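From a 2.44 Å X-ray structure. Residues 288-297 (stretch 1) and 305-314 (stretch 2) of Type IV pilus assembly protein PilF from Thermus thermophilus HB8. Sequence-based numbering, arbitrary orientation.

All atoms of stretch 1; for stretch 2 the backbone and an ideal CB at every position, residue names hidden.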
# COMPACT_ATOMS: atom_id res chain seq x y z
N GLU C 288 13.38 27.19 -41.68
CA GLU C 288 12.02 26.91 -41.24
C GLU C 288 11.57 25.55 -41.76
O GLU C 288 12.05 25.05 -42.78
CB GLU C 288 11.05 27.98 -41.73
CG GLU C 288 10.88 29.12 -40.75
CD GLU C 288 9.78 30.10 -41.13
OE1 GLU C 288 8.97 29.77 -42.03
OE2 GLU C 288 9.73 31.19 -40.51
N VAL C 289 10.66 24.92 -41.02
CA VAL C 289 9.89 23.79 -41.52
C VAL C 289 8.43 24.06 -41.23
O VAL C 289 8.08 24.63 -40.19
CB VAL C 289 10.35 22.43 -40.93
CG1 VAL C 289 11.85 22.30 -40.96
CG2 VAL C 289 9.84 22.25 -39.53
N LYS C 290 7.57 23.73 -42.18
CA LYS C 290 6.14 23.82 -41.94
C LYS C 290 5.79 22.68 -41.01
O LYS C 290 6.03 21.51 -41.34
CB LYS C 290 5.35 23.73 -43.25
CG LYS C 290 3.84 23.67 -43.08
CD LYS C 290 3.29 24.86 -42.31
CE LYS C 290 1.83 24.64 -41.91
NZ LYS C 290 1.02 25.90 -41.95
N PRO C 291 5.30 22.96 -39.81
CA PRO C 291 4.88 21.88 -38.92
C PRO C 291 3.55 21.31 -39.37
O PRO C 291 2.73 21.99 -40.00
CB PRO C 291 4.75 22.58 -37.57
CG PRO C 291 4.39 23.98 -37.92
CD PRO C 291 5.13 24.29 -39.19
N ASP C 292 3.33 20.05 -39.02
CA ASP C 292 2.01 19.46 -39.18
C ASP C 292 1.08 20.03 -38.12
O ASP C 292 1.35 19.88 -36.92
CB ASP C 292 2.09 17.94 -39.04
CG ASP C 292 0.84 17.23 -39.58
OD1 ASP C 292 -0.16 17.94 -39.87
OD2 ASP C 292 0.86 15.98 -39.71
N PRO C 293 -0.03 20.68 -38.50
CA PRO C 293 -1.00 21.12 -37.49
C PRO C 293 -1.42 20.03 -36.52
O PRO C 293 -1.57 20.30 -35.33
CB PRO C 293 -2.18 21.60 -38.33
CG PRO C 293 -1.59 21.97 -39.62
CD PRO C 293 -0.44 21.04 -39.86
N GLU C 294 -1.59 18.79 -37.00
CA GLU C 294 -2.03 17.72 -36.11
C GLU C 294 -1.02 17.46 -35.00
O GLU C 294 -1.40 17.32 -33.83
CB GLU C 294 -2.29 16.45 -36.90
CG GLU C 294 -3.63 16.42 -37.59
CD GLU C 294 -4.79 16.18 -36.64
OE1 GLU C 294 -4.66 16.37 -35.40
OE2 GLU C 294 -5.87 15.78 -37.15
N THR C 295 0.28 17.41 -35.34
CA THR C 295 1.32 17.25 -34.33
C THR C 295 1.16 18.27 -33.21
O THR C 295 1.11 17.91 -32.03
CB THR C 295 2.72 17.39 -34.93
OG1 THR C 295 2.86 16.61 -36.12
CG2 THR C 295 3.75 16.97 -33.92
N LEU C 296 1.09 19.55 -33.58
CA LEU C 296 0.93 20.63 -32.60
C LEU C 296 -0.36 20.47 -31.81
O LEU C 296 -0.39 20.71 -30.59
CB LEU C 296 0.95 21.99 -33.30
CG LEU C 296 2.23 22.30 -34.07
CD1 LEU C 296 2.07 23.63 -34.78
CD2 LEU C 296 3.44 22.33 -33.13
N ARG C 297 -1.45 20.09 -32.48
CA ARG C 297 -2.71 19.83 -31.81
C ARG C 297 -2.54 18.77 -30.73
O ARG C 297 -2.83 19.01 -29.55
CB ARG C 297 -3.76 19.39 -32.84
CG ARG C 297 -5.04 20.20 -32.86
CD ARG C 297 -5.96 19.75 -33.99
NE ARG C 297 -5.99 20.71 -35.10
CZ ARG C 297 -5.53 20.47 -36.33
NH1 ARG C 297 -4.98 19.29 -36.62
NH2 ARG C 297 -5.61 21.40 -37.28
N UNK C 305 -2.87 29.41 -31.52
CA UNK C 305 -1.41 29.29 -31.53
C UNK C 305 -0.91 28.60 -32.79
O UNK C 305 0.12 29.00 -33.36
CB UNK C 305 -0.93 28.52 -30.30
N UNK C 306 -1.62 27.58 -33.26
CA UNK C 306 -1.15 26.82 -34.42
C UNK C 306 -1.02 27.74 -35.64
O UNK C 306 -0.07 27.61 -36.43
CB UNK C 306 -2.10 25.66 -34.72
N UNK C 307 -1.94 28.70 -35.79
CA UNK C 307 -2.01 29.51 -37.00
C UNK C 307 -0.64 30.05 -37.39
O UNK C 307 -0.21 29.94 -38.54
CB UNK C 307 -2.99 30.67 -36.81
N UNK C 308 0.09 30.61 -36.43
CA UNK C 308 1.36 31.19 -36.81
C UNK C 308 2.52 30.23 -36.74
O UNK C 308 3.53 30.42 -37.42
CB UNK C 308 1.66 32.40 -35.92
N UNK C 309 2.36 29.18 -35.94
CA UNK C 309 3.52 28.43 -35.44
C UNK C 309 4.38 27.92 -36.58
O UNK C 309 3.88 27.30 -37.52
CB UNK C 309 3.07 27.26 -34.57
N UNK C 310 5.67 28.22 -36.51
CA UNK C 310 6.69 27.64 -37.37
C UNK C 310 7.73 26.96 -36.49
O UNK C 310 7.89 27.31 -35.32
CB UNK C 310 7.33 28.70 -38.26
N UNK C 311 8.41 25.96 -37.06
CA UNK C 311 9.48 25.22 -36.39
C UNK C 311 10.76 25.33 -37.22
O UNK C 311 10.74 25.82 -38.35
CB UNK C 311 9.09 23.75 -36.19
N UNK C 312 11.86 24.86 -36.64
CA UNK C 312 13.19 25.12 -37.19
C UNK C 312 14.07 23.90 -37.05
O UNK C 312 13.86 23.06 -36.17
CB UNK C 312 13.84 26.32 -36.50
N UNK C 313 15.06 23.80 -37.94
CA UNK C 313 16.14 22.84 -37.79
C UNK C 313 17.40 23.46 -38.37
O UNK C 313 17.37 24.51 -39.00
CB UNK C 313 15.81 21.51 -38.47
N UNK C 314 18.54 22.78 -38.12
CA UNK C 314 19.80 23.17 -38.70
C UNK C 314 20.13 22.29 -39.89
O UNK C 314 20.22 21.06 -39.76
CB UNK C 314 20.92 23.10 -37.66

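Position 305 lies in a helix, with CA-to-CB sideways to stretch 1 and nothing of it within 5.5 Å of the ideal CB. Almost any helix-compatible residue would do. It is Glu 305, which makes no contact across.

At position 306 CA-to-CB points toward stretch 1. The ideal CB is 4.6 Å from Leu 296 CD1 and 5.4 Å from Pro 293 O. An apolar side chain of medium or large size fits: Ile, Leu, Val or Met. The residue is Ile 306. Its CG1 packs on Leu 296 CB at 3.9 Å, and its CG2 lies 4.1 Å from Pro 293 CB. Its CD1 reaches 4.0 Å from Arg 297 CG.

Position 307 points away and suits many polar residues. It is Gln 307. Position 308 has phi/psi of -90/-23 and room for a CB, so glycine is not required. It is Gly 308.

At position 309 CA-to-CB turns toward stretch 1 again. The ideal CB is already 3.8 Å from Leu 296 CD1 and 4.9 Å from Pro 291 CG. A small apolar residue makes contact without reaching further. Ala 309 does this with its CB.

Position 310 is extended and points sideways. Its ideal CB is 4.0 Å from Glu 288 CD, so a basic residue looks attractive, and a polar one is possible. Lys 290 argues the other way. The residue is Arg 310, but it forms no salt bridge with Glu 288; its CG meets Glu 288 OE1 at 3.4 Å. Lys 290 CD lies over one face of the guanidinium. Arg 310 NH2 and Lys 290 NZ, two donors of like charge, are 3.0 Å apart without a hydrogen bond. Arg 310 NH2 donates instead to Ala 309 O at 3.2 Å.

Position 311 pairs with Val 289 in an antiparallel bridge. Val 289 N donates to the 311 O at 2.8 Å; the return bond, 311 N to Val 289 O, is weak at 3.4 Å. The CB shares a sheet face with Val 289, near Pro 291, so Leu, Ile or Val would suit. Leu 311 sets CB 3.7 Å from Val 289 CG2 and CD1 3.8 Å from Pro 291 CB.

Position 312 shares the other face with Glu 288. A long polar, basic or aromatic residue could cover that side chain. Tyr 312 brings CE2 to 3.6 Å from Glu 288 CG.

Position 313 has its ideal CB 4.7 Å from Val 289 CG1; many residues fit. Lys 313 CG lies 4.4 Å from Val 289 CG1. At position 314 stretch 1 is out of reach and sets no limit. It is Gly 314.

Stretch 2 (305-314) EIQGARLYKG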
# COMPACT_ATOMS: atom_id res chain seq x y z
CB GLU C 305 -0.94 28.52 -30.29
CG GLU C 305 -0.35 29.40 -29.19
CD GLU C 305 -0.56 28.80 -27.80
OE1 GLU C 305 -0.06 29.40 -26.81
OE2 GLU C 305 -1.24 27.75 -27.70
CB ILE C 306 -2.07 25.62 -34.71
CG1 ILE C 306 -1.91 24.56 -33.62
CG2 ILE C 306 -1.78 25.01 -36.08
CD1 ILE C 306 -2.92 23.45 -33.69
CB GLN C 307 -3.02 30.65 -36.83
CG GLN C 307 -3.94 30.90 -38.05
CD GLN C 307 -3.45 32.00 -39.01
OE1 GLN C 307 -3.02 33.08 -38.59
NE2 GLN C 307 -3.54 31.74 -40.32
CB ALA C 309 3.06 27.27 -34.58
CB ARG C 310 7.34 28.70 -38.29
CG ARG C 310 6.72 28.84 -39.72
CD ARG C 310 5.22 28.45 -39.77
NE ARG C 310 4.43 29.02 -40.88
CZ ARG C 310 3.14 28.76 -41.09
NH1 ARG C 310 2.50 29.32 -42.12
NH2 ARG C 310 2.46 27.95 -40.28
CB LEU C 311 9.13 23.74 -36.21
CG LEU C 311 8.03 23.27 -35.25
CD1 LEU C 311 7.79 21.78 -35.49
CD2 LEU C 311 8.33 23.55 -33.77
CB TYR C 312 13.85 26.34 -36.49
CG TYR C 312 12.98 27.57 -36.52
CD1 TYR C 312 11.92 27.74 -35.62
CD2 TYR C 312 13.17 28.55 -37.48
CE1 TYR C 312 11.10 28.85 -35.69
CE2 TYR C 312 12.36 29.68 -37.54
CZ TYR C 312 11.33 29.82 -36.65
OH TYR C 312 10.54 30.94 -36.74
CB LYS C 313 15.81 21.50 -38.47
CG LYS C 313 16.09 21.47 -39.97
CD LYS C 313 15.76 20.10 -40.58
CE LYS C 313 16.81 19.67 -41.65
NZ LYS C 313 16.26 18.88 -42.81
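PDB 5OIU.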